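Local structure of UDP-galactopyranose mutase (3HDQ) at residues 156-159 with 160-163; 200-203 with 204-208; 95-98 with 99-103. The protein binds FAD and UDP-galactopyranose and probably interconverts the pyranose and furanose forms of UDP-galactose. All coordinates share one frame; numbering follows the deposited sequence.

Contact 1 (156-159 with 160-163)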
loop_
_atom_site.group_PDB
_atom_site.type_symbol
_atom_site.label_atom_id
_atom_site.label_comp_id
_atom_site.label_asym_id
_atom_site.label_seq_id
_atom_site.Cartn_x
_atom_site.Cartn_y
_atom_site.Cartn_z
ATOM N N VAL A 156 15.733 -17.557 -40.895
ATOM C CA VAL A 156 14.690 -16.974 -40.067
ATOM C C VAL A 156 15.160 -15.672 -39.435
ATOM O O VAL A 156 16.178 -15.641 -38.749
ATOM C CB VAL A 156 14.272 -17.957 -38.959
ATOM C CG1 VAL A 156 13.153 -17.370 -38.113
ATOM C CG2 VAL A 156 13.853 -19.299 -39.571
ATOM N N ARG A 157 14.416 -14.596 -39.671
ATOM C CA ARG A 157 14.764 -13.291 -39.119
ATOM C C ARG A 157 13.542 -12.638 -38.503
ATOM O O ARG A 157 13.632 -11.909 -37.523
ATOM C CB ARG A 157 15.249 -12.349 -40.220
ATOM C CG ARG A 157 15.695 -13.009 -41.503
ATOM C CD ARG A 157 15.844 -11.958 -42.602
ATOM N NE ARG A 157 17.105 -12.083 -43.333
ATOM C CZ ARG A 157 18.264 -12.444 -42.787
ATOM N NH1 ARG A 157 18.349 -12.704 -41.487
ATOM N NH2 ARG A 157 19.352 -12.532 -43.542
ATOM N N THR A 158 12.404 -12.900 -39.126
ATOM C CA THR A 158 11.152 -12.220 -38.860
ATOM C C THR A 158 10.264 -13.023 -37.904
ATOM O O THR A 158 10.428 -14.237 -37.776
ATOM C CB THR A 158 10.433 -12.000 -40.203
ATOM O OG1 THR A 158 10.929 -10.798 -40.806
ATOM C CG2 THR A 158 8.970 -11.852 -40.026
ATOM N N SER A 159 9.345 -12.341 -37.218
ATOM C CA SER A 159 8.358 -13.035 -36.397
ATOM C C SER A 159 7.408 -13.864 -37.263
ATOM O O SER A 159 6.878 -14.873 -36.810
ATOM C CB SER A 159 7.582 -12.060 -35.504
ATOM O OG SER A 159 8.215 -11.918 -34.246
ATOM N N GLU A 160 7.194 -13.428 -38.503
ATOM C CA GLU A 160 6.517 -14.250 -39.504
ATOM C C GLU A 160 7.307 -15.522 -39.810
ATOM O O GLU A 160 6.754 -16.620 -39.784
ATOM C CB GLU A 160 6.287 -13.469 -40.797
ATOM C CG GLU A 160 5.692 -14.299 -41.944
ATOM C CD GLU A 160 5.373 -13.439 -43.150
ATOM O OE1 GLU A 160 4.263 -13.546 -43.718
ATOM O OE2 GLU A 160 6.240 -12.626 -43.515
ATOM N N ASP A 161 8.599 -15.368 -40.092
ATOM C CA ASP A 161 9.456 -16.510 -40.401
ATOM C C ASP A 161 9.403 -17.594 -39.334
ATOM O O ASP A 161 9.289 -18.771 -39.673
ATOM C CB ASP A 161 10.925 -16.090 -40.572
ATOM C CG ASP A 161 11.144 -15.137 -41.731
ATOM O OD1 ASP A 161 10.263 -15.027 -42.615
ATOM O OD2 ASP A 161 12.215 -14.490 -41.749
ATOM N N VAL A 162 9.521 -17.214 -38.059
ATOM C CA VAL A 162 9.644 -18.221 -37.002
ATOM C C VAL A 162 8.417 -19.114 -36.910
ATOM O O VAL A 162 8.525 -20.294 -36.600
ATOM C CB VAL A 162 9.918 -17.634 -35.589
ATOM C CG1 VAL A 162 11.328 -17.955 -35.149
ATOM C CG2 VAL A 162 9.638 -16.153 -35.544
ATOM N N VAL A 163 7.256 -18.543 -37.187
ATOM C CA VAL A 163 6.006 -19.276 -37.067
ATOM C C VAL A 163 5.677 -20.055 -38.338
ATOM O O VAL A 163 5.471 -21.263 -38.301
ATOM C CB VAL A 163 4.849 -18.320 -36.717
ATOM C CG1 VAL A 163 3.504 -19.057 -36.740
ATOM C CG2 VAL A 163 5.116 -17.671 -35.360
#
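Asp161 OD2 takes two backbone N-H groups at once, from Arg157 and Thr158, and so ties the loop before helix 159-184 to its first turn. The Arg157 N bond is 3.0 Å long to Asp161 OD2, nearly straight (164°), and uses the anti lone pair of that oxygen. Thr158 N reaches the same Asp161 OD2 at 3.1 Å, so one donor uses the anti lone pair and the other comes from above the carboxylate plane, 53° out of it. The carboxylate gets there because CG stands beside the backbone N of Asp161 (chi1 -63°), which turns it back against the run of the helix. Val162 N bonds to Thr158 O at 3.1 Å, the four-residue backbone bond of the helix's first turn.

Beside this polar centre Val156 packs against the aliphatic parts of Val162 and Asp161. Val156 CG1 meets Val162 CG1 at 3.5 Å, the two side chains crossing at about a right angle, and the same Val156 CG1 rests 3.6 Å from Asp161 CB. The hydroxyls face other parts of the chain: Thr158 OG1 bonds to Ser189 O and Ser159 OG to Asp192 O, while Glu160 OE1 forms a salt bridge with Arg169, further along the same helix. Val163 packs beside Phe176, which binds the substrate.

Two amides that come before the regular bonding of the helix are thus supplied with an acceptor by a side chain of the first turn, and the negative charge of Asp161, set at a helix N-terminus, is probably stabilised there by the helix dipole.

Contact 2 (200-203 with 204-208)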
loop_
_atom_site.group_PDB
_atom_site.type_symbol
_atom_site.label_atom_id
_atom_site.label_comp_id
_atom_site.label_asym_id
_atom_site.label_seq_id
_atom_site.Cartn_x
_atom_site.Cartn_y
_atom_site.Cartn_z
ATOM N N PRO A 200 6.527 -21.018 -27.883
ATOM C CA PRO A 200 6.966 -22.196 -28.638
ATOM C C PRO A 200 5.773 -22.994 -29.177
ATOM O O PRO A 200 4.699 -22.968 -28.574
ATOM C CB PRO A 200 7.682 -23.007 -27.564
ATOM C CG PRO A 200 6.769 -22.801 -26.337
ATOM C CD PRO A 200 6.326 -21.330 -26.450
ATOM N N THR A 201 5.946 -23.673 -30.306
ATOM C CA THR A 201 4.958 -24.644 -30.758
ATOM C C THR A 201 5.304 -26.015 -30.217
ATOM O O THR A 201 6.468 -26.373 -30.121
ATOM C CB THR A 201 4.828 -24.705 -32.285
ATOM O OG1 THR A 201 6.036 -24.216 -32.887
ATOM C CG2 THR A 201 3.622 -23.860 -32.744
ATOM N N ARG A 202 4.284 -26.774 -29.839
ATOM C CA ARG A 202 4.501 -28.066 -29.211
ATOM C C ARG A 202 3.860 -29.178 -30.011
ATOM O O ARG A 202 2.830 -28.972 -30.653
ATOM C CB ARG A 202 3.924 -28.065 -27.797
ATOM C CG ARG A 202 4.459 -26.945 -26.930
ATOM C CD ARG A 202 3.862 -27.009 -25.544
ATOM N NE ARG A 202 4.551 -26.118 -24.627
ATOM C CZ ARG A 202 3.979 -25.577 -23.559
ATOM N NH1 ARG A 202 2.704 -25.837 -23.285
ATOM N NH2 ARG A 202 4.675 -24.765 -22.778
ATOM N N THR A 203 4.473 -30.356 -29.961
ATOM C CA THR A 203 3.872 -31.563 -30.517
ATOM C C THR A 203 3.303 -32.466 -29.414
ATOM O O THR A 203 2.629 -33.454 -29.710
ATOM C CB THR A 203 4.878 -32.375 -31.350
ATOM O OG1 THR A 203 5.968 -32.784 -30.517
ATOM C CG2 THR A 203 5.409 -31.539 -32.510
ATOM N N ASN A 204 3.573 -32.131 -28.151
ATOM C CA ASN A 204 2.998 -32.874 -27.027
ATOM C C ASN A 204 1.620 -32.331 -26.626
ATOM O O ASN A 204 1.010 -31.557 -27.377
ATOM C CB ASN A 204 3.964 -32.906 -25.833
ATOM C CG ASN A 204 4.188 -31.534 -25.216
ATOM O OD1 ASN A 204 3.412 -30.611 -25.441
ATOM N ND2 ASN A 204 5.263 -31.396 -24.434
ATOM N N ARG A 205 1.135 -32.725 -25.451
ATOM C CA ARG A 205 -0.163 -32.256 -24.965
ATOM C C ARG A 205 -0.072 -31.316 -23.748
ATOM O O ARG A 205 -1.016 -31.196 -22.975
ATOM C CB ARG A 205 -1.064 -33.446 -24.641
ATOM C CG ARG A 205 -1.210 -34.432 -25.797
ATOM C CD ARG A 205 -2.219 -35.516 -25.455
ATOM N NE ARG A 205 -3.577 -34.985 -25.422
ATOM C CZ ARG A 205 -4.648 -35.715 -25.136
ATOM N NH1 ARG A 205 -4.513 -36.996 -24.842
ATOM N NH2 ARG A 205 -5.853 -35.165 -25.143
ATOM N N ASP A 206 1.064 -30.650 -23.587
ATOM C CA ASP A 206 1.251 -29.693 -22.506
ATOM C C ASP A 206 0.447 -28.431 -22.803
ATOM O O ASP A 206 0.588 -27.824 -23.873
ATOM C CB ASP A 206 2.738 -29.363 -22.364
ATOM C CG ASP A 206 3.067 -28.627 -21.066
ATOM O OD1 ASP A 206 2.162 -28.008 -20.462
ATOM O OD2 ASP A 206 4.242 -28.667 -20.647
ATOM N N ASN A 207 -0.404 -28.034 -21.866
ATOM C CA ASN A 207 -1.193 -26.838 -22.081
ATOM C C ASN A 207 -0.773 -25.665 -21.199
ATOM O O ASN A 207 -1.436 -24.630 -21.207
ATOM C CB ASN A 207 -2.696 -27.126 -21.925
ATOM C CG ASN A 207 -3.077 -27.471 -20.492
ATOM O OD1 ASN A 207 -2.215 -27.791 -19.670
ATOM N ND2 ASN A 207 -4.377 -27.419 -20.190
ATOM N N ARG A 208 0.308 -25.823 -20.434
ATOM C CA ARG A 208 0.845 -24.688 -19.676
ATOM C C ARG A 208 1.420 -23.650 -20.626
ATOM O O ARG A 208 1.976 -23.977 -21.678
ATOM C CB ARG A 208 1.959 -25.100 -18.723
ATOM C CG ARG A 208 1.569 -26.109 -17.679
ATOM C CD ARG A 208 2.548 -27.238 -17.797
ATOM N NE ARG A 208 3.604 -27.180 -16.816
ATOM C CZ ARG A 208 4.813 -27.677 -17.019
ATOM N NH1 ARG A 208 5.109 -28.233 -18.182
ATOM N NH2 ARG A 208 5.723 -27.602 -16.061
#
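Arg202 and Arg208 lie on the two limbs of an irregular loop that turns round at Thr203 and Asn204, with Arg202 in an extended backbone conformation. The side chain of Arg202 runs straight from CG to NE and bridges the limbs. Its NH1 gives a short bond of 2.6 Å to Arg208 O, arriving in the carbonyl plane, while that oxygen stands 18° out of the guanidinium plane. Two weak bonds add to the grip: Arg202 NH2 to the same Arg208 O, and Arg202 NH1 to Asp206 O at 3.0 Å. Asn125 ND2 also donates to Asp206 O, from outside the loop.

The returning limb is shaped by Asx turns. Asn204 OD1 accepts from Asp206 N at 3.0 Å, a straight bond that meets the amide oxygen from above its plane, and this oxygen also lies 3.6 Å from Arg202 CD. Asp206 probably repeats the motif toward Arg208 N, though the position of its OD1 is less sure.

The Asp206 carboxylate stacks over one face of the Arg202 guanidinium, the planes 29° apart. Arg202 NH1 and the less certain Asp206 OD1 make a long salt bridge of 3.6 Å, a matter of charges only because the oxygen lies well out of the guanidinium plane. With CG anti to its own N (chi1 -167°), Asp206 can also serve Arg208, whose NH1 meets Asp206 OD2 in a salt bridge of 2.6 Å on the syn side, almost within the guanidinium plane. Arg208 directly precedes Tyr209, which binds UDP.

Contact 3 (95-98 with 99-103)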
loop_
_atom_site.group_PDB
_atom_site.type_symbol
_atom_site.label_atom_id
_atom_site.label_comp_id
_atom_site.label_asym_id
_atom_site.label_seq_id
_atom_site.Cartn_x
_atom_site.Cartn_y
_atom_site.Cartn_z
ATOM N N PHE A 95 14.921 -17.821 -8.197
ATOM C CA PHE A 95 13.844 -18.324 -7.360
ATOM C C PHE A 95 14.212 -18.291 -5.867
ATOM O O PHE A 95 13.416 -17.858 -5.032
ATOM C CB PHE A 95 13.369 -19.713 -7.803
ATOM C CG PHE A 95 12.190 -20.212 -7.020
ATOM C CD1 PHE A 95 12.352 -21.157 -6.018
ATOM C CD2 PHE A 95 10.920 -19.703 -7.262
ATOM C CE1 PHE A 95 11.266 -21.600 -5.281
ATOM C CE2 PHE A 95 9.834 -20.132 -6.529
ATOM C CZ PHE A 95 10.005 -21.087 -5.537
ATOM N N GLU A 96 15.426 -18.703 -5.529
ATOM C CA GLU A 96 15.826 -18.676 -4.125
ATOM C C GLU A 96 16.014 -17.248 -3.584
ATOM O O GLU A 96 15.623 -16.945 -2.460
ATOM C CB GLU A 96 17.052 -19.567 -3.882
ATOM C CG GLU A 96 16.721 -21.052 -4.130
ATOM C CD GLU A 96 17.782 -22.019 -3.644
ATOM O OE1 GLU A 96 18.980 -21.662 -3.645
ATOM O OE2 GLU A 96 17.407 -23.149 -3.270
ATOM N N TYR A 97 16.583 -16.367 -4.393
ATOM C CA TYR A 97 16.745 -14.980 -3.989
ATOM C C TYR A 97 15.401 -14.366 -3.583
ATOM O O TYR A 97 15.243 -13.852 -2.476
ATOM C CB TYR A 97 17.385 -14.176 -5.111
ATOM C CG TYR A 97 17.360 -12.705 -4.844
ATOM C CD1 TYR A 97 18.281 -12.126 -3.985
ATOM C CD2 TYR A 97 16.401 -11.894 -5.432
ATOM C CE1 TYR A 97 18.251 -10.784 -3.719
ATOM C CE2 TYR A 97 16.365 -10.553 -5.175
ATOM C CZ TYR A 97 17.294 -9.996 -4.315
ATOM O OH TYR A 97 17.259 -8.643 -4.049
ATOM N N LEU A 98 14.428 -14.455 -4.478
ATOM C CA LEU A 98 13.089 -13.948 -4.216
ATOM C C LEU A 98 12.428 -14.614 -3.005
ATOM O O LEU A 98 11.602 -14.002 -2.331
ATOM C CB LEU A 98 12.218 -14.129 -5.457
ATOM C CG LEU A 98 11.923 -12.895 -6.304
ATOM C CD1 LEU A 98 12.923 -11.772 -6.076
ATOM C CD2 LEU A 98 11.826 -13.270 -7.773
ATOM N N SER A 99 12.792 -15.865 -2.740
ATOM C CA SER A 99 12.223 -16.617 -1.627
ATOM C C SER A 99 12.617 -16.008 -0.291
ATOM O O SER A 99 11.978 -16.276 0.731
ATOM C CB SER A 99 12.658 -18.088 -1.683
ATOM O OG SER A 99 11.930 -18.787 -2.684
ATOM N N ARG A 100 13.675 -15.196 -0.299
ATOM C CA ARG A 100 14.056 -14.457 0.900
ATOM C C ARG A 100 12.974 -13.439 1.293
ATOM O O ARG A 100 12.909 -13.019 2.441
ATOM C CB ARG A 100 15.401 -13.736 0.708
ATOM C CG ARG A 100 16.564 -14.610 0.192
ATOM C CD ARG A 100 17.834 -13.758 0.044
ATOM N NE ARG A 100 18.041 -12.946 1.246
ATOM C CZ ARG A 100 18.542 -11.712 1.260
ATOM N NH1 ARG A 100 18.904 -11.113 0.135
ATOM N NH2 ARG A 100 18.674 -11.066 2.410
ATOM N N PHE A 101 12.119 -13.057 0.343
ATOM C CA PHE A 101 11.193 -11.942 0.552
ATOM C C PHE A 101 9.702 -12.294 0.470
ATOM O O PHE A 101 8.844 -11.424 0.610
ATOM C CB PHE A 101 11.535 -10.809 -0.419
ATOM C CG PHE A 101 13.004 -10.478 -0.446
ATOM C CD1 PHE A 101 13.814 -10.938 -1.473
ATOM C CD2 PHE A 101 13.579 -9.748 0.585
ATOM C CE1 PHE A 101 15.171 -10.659 -1.483
ATOM C CE2 PHE A 101 14.937 -9.460 0.583
ATOM C CZ PHE A 101 15.737 -9.911 -0.453
ATOM N N THR A 102 9.392 -13.568 0.267
ATOM C CA THR A 102 8.005 -13.976 0.164
ATOM C C THR A 102 7.890 -15.492 0.214
ATOM O O THR A 102 8.817 -16.203 -0.139
ATOM C CB THR A 102 7.400 -13.489 -1.167
ATOM O OG1 THR A 102 5.994 -13.742 -1.178
ATOM C CG2 THR A 102 8.053 -14.213 -2.346
ATOM N N GLU A 103 6.744 -15.986 0.646
ATOM C CA GLU A 103 6.429 -17.389 0.457
ATOM C C GLU A 103 5.701 -17.493 -0.870
ATOM O O GLU A 103 5.467 -16.473 -1.531
ATOM C CB GLU A 103 5.550 -17.909 1.577
ATOM C CG GLU A 103 6.240 -18.042 2.912
ATOM C CD GLU A 103 5.242 -17.973 4.054
ATOM O OE1 GLU A 103 4.703 -16.871 4.308
ATOM O OE2 GLU A 103 4.988 -19.020 4.685
#
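Where helix 92-99 gives way to the loop before strand 104-106, Tyr97 of the helix and Phe101 of the loop form an aromatic pair. Phe101 presents its edge to the face of Tyr97 in a T-shaped stack, ring centroids 5.2 Å apart and planes at 65°. Phe101 CE1 leads, 3.6 Å from Tyr97 CZ and displaced toward the rim of the ring. Although the Tyr97 side chain sets out away from the loop, a chi1 of 170° swings CG opposite the backbone N and brings the far end of the ring back toward Phe101.

The backbone tightens as the helix runs out: Arg100 N donates to Tyr97 O at 3.0 Å and Phe101 N to Leu98 O at 2.9 Å, three-residue steps of the 3-10 kind. Ser99 turns its hydroxyl back into the helix, where OG bonds to Phe95 O at 2.9 Å and sits over one face of the Phe95 ring; Trp104 NE1 is a further partner of the hydroxyl.

In this Rossmann-like, FAD-binding part of the chain, Leu98 packs beside Phe39 of the FAD site. Tyr97 and Arg100 share a carboxylate of helix 39-50, the hydroxyl reaching Glu46 OE1 and Arg100 NH1 forming a salt bridge with Glu46 OE2. With an alanine in place of Tyr97, the edge of Phe101 would probably lose the face it leans on, and Glu46 OE1 its hydroxyl partner. Phe101 also reaches Met225 and Met229 of helix 222-229.

Overall arrangement
The three contacts stand in series along the chain, contact 3 first, and none touches another. Contacts 1 and 2 are neighbours on the substrate side: their centres are 19 Å apart and their nearest atoms about 6 Å. The side chain of Ser159 lies about 6 Å from the bound UDP-galactose and that of Arg202 about 11 Å from it. Contact 3 belongs to the cofactor side, with the Leu98 side chain about 9 Å from FAD; its centre is 36 Å from that of contact 1, across the centre of the chain, and 29 Å from that of contact 2. Contacts 1 and 2 thus lie toward the substrate and contact 3 toward FAD, each a shell removed from its ligand on these distances.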